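Local coordinates for uncharacterized TetR family protein (Streptomyces coelicolor A3, PDB 3IUV) that is probably a DNA-binding transcription regulator of the TetR family, though what it controls is unknown, at residues P142-A145 / R146-A150. Residues are numbered along the deposited sequence; the frame is centred on the assembly and turned at random.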
loop_
_atom_site.group_PDB
_atom_site.type_symbol
_atom_site.label_atom_id
_atom_site.label_comp_id
_atom_site.label_asym_id
_atom_site.label_seq_id
_atom_site.Cartn_x
_atom_site.Cartn_y
_atom_site.Cartn_z
ATOM N N PRO A 142 7.247 20.119 -9.471
ATOM C CA PRO A 142 7.669 18.801 -8.996
ATOM C C PRO A 142 7.027 18.486 -7.647
ATOM O O PRO A 142 6.507 17.385 -7.429
ATOM C CB PRO A 142 9.195 18.947 -8.843
ATOM C CG PRO A 142 9.560 20.189 -9.570
ATOM C CD PRO A 142 8.367 21.078 -9.486
ATOM N N THR A 143 7.058 19.457 -6.747
ATOM C CA THR A 143 6.591 19.212 -5.396
ATOM C C THR A 143 5.139 18.710 -5.414
ATOM O O THR A 143 4.853 17.567 -4.991
ATOM C CB THR A 143 6.763 20.455 -4.528
ATOM O OG1 THR A 143 8.114 20.510 -4.040
ATOM C CG2 THR A 143 5.818 20.396 -3.360
ATOM N N THR A 144 4.251 19.556 -5.941
ATOM C CA THR A 144 2.847 19.228 -6.157
ATOM C C THR A 144 2.623 17.854 -6.761
ATOM O O THR A 144 1.763 17.098 -6.306
ATOM C CB THR A 144 2.203 20.239 -7.087
ATOM O OG1 THR A 144 2.474 21.544 -6.580
ATOM C CG2 THR A 144 0.659 20.005 -7.202
ATOM N N ALA A 145 3.389 17.542 -7.797
ATOM C CA ALA A 145 3.260 16.265 -8.472
ATOM C C ALA A 145 3.530 15.076 -7.528
ATOM O O ALA A 145 2.790 14.104 -7.543
ATOM C CB ALA A 145 4.176 16.224 -9.684
ATOM N N ARG A 146 4.591 15.146 -6.728
ATOM C CA ARG A 146 4.883 14.099 -5.762
ATOM C C ARG A 146 3.726 14.022 -4.758
ATOM O O ARG A 146 3.264 12.955 -4.374
ATOM C CB ARG A 146 6.193 14.405 -5.040
ATOM C CG ARG A 146 7.416 14.162 -5.898
ATOM C CD ARG A 146 8.576 15.026 -5.453
ATOM N NE ARG A 146 9.153 14.566 -4.186
ATOM C CZ ARG A 146 9.918 15.308 -3.384
ATOM N NH1 ARG A 146 10.200 16.565 -3.701
ATOM N NH2 ARG A 146 10.396 14.794 -2.252
ATOM N N ALA A 147 3.244 15.180 -4.348
ATOM C CA ALA A 147 2.106 15.210 -3.468
ATOM C C ALA A 147 0.877 14.599 -4.135
ATOM O O ALA A 147 0.178 13.776 -3.538
ATOM C CB ALA A 147 1.826 16.639 -3.023
ATOM N N LEU A 148 0.588 15.009 -5.362
ATOM C CA LEU A 148 -0.597 14.495 -6.016
ATOM C C LEU A 148 -0.485 12.984 -6.039
ATOM O O LEU A 148 -1.353 12.268 -5.558
ATOM C CB LEU A 148 -0.742 15.073 -7.426
ATOM C CG LEU A 148 -1.288 16.510 -7.464
ATOM C CD1 LEU A 148 -1.020 17.259 -8.814
ATOM C CD2 LEU A 148 -2.768 16.518 -7.104
ATOM N N VAL A 149 0.623 12.503 -6.567
ATOM C CA VAL A 149 0.866 11.079 -6.656
ATOM C C VAL A 149 0.692 10.346 -5.308
ATOM O O VAL A 149 0.024 9.319 -5.224
ATOM C CB VAL A 149 2.258 10.842 -7.215
ATOM C CG1 VAL A 149 2.726 9.392 -6.961
ATOM C CG2 VAL A 149 2.280 11.201 -8.709
ATOM N N ALA A 150 1.299 10.870 -4.256
ATOM C CA ALA A 150 1.226 10.222 -2.958
ATOM C C ALA A 150 -0.236 10.065 -2.490
ATOM O O ALA A 150 -0.622 9.074 -1.854
ATOM C CB ALA A 150 2.037 11.013 -1.937
#
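With chi1 at -52°, T144 has its methyl CG2 anti to the backbone N, while chi1 of -78° in L148 sets CG anti to the carbonyl carbon; the two side chains, one helical turn apart, therefore run side by side in the same direction. T144 CG2 meets L148 CD1 at 3.6 Å, methyl alongside methyl. Threonine suits this place because its other branch is polar: OG1, beside the backbone N, is hydrogen-bonded to D141 just before the helix and to R177 of the second subunit. L148 carries the hydrophobic side onward to L86 and L90 of helix 86-98 and to L136 of helix 121-139.

Underneath runs the i to i+4 ladder of an alpha-helix, the first turns of helix 142-161. P142 fits the opening turn, where a ring nitrogen without N-H costs no helical bond, and its carbonyl O still accepts from R146 N at 3.0 Å. A147 N reaches T143 O at 2.9 Å, and V149 N lies 2.9 Å from A145 O. In the TetR fold the C-terminal domain commonly dimerises through a four-helix bundle, and here this helix faces helix 168-178 of the second subunit. A147, with only a methyl to fit in, packs on V174 of that subunit, whereas A145 and V149 turn small or branched apolar groups to helix 121-139.

R146 runs back along the first turn, its CD 3.7 Å from P142 O. An arginine is apt at this exposed position: the aliphatic stem lies by the backbone, and the guanidinium makes a cation-pi contact with Y170 of the second subunit and a long, weak ion pair with D167 of that same chain.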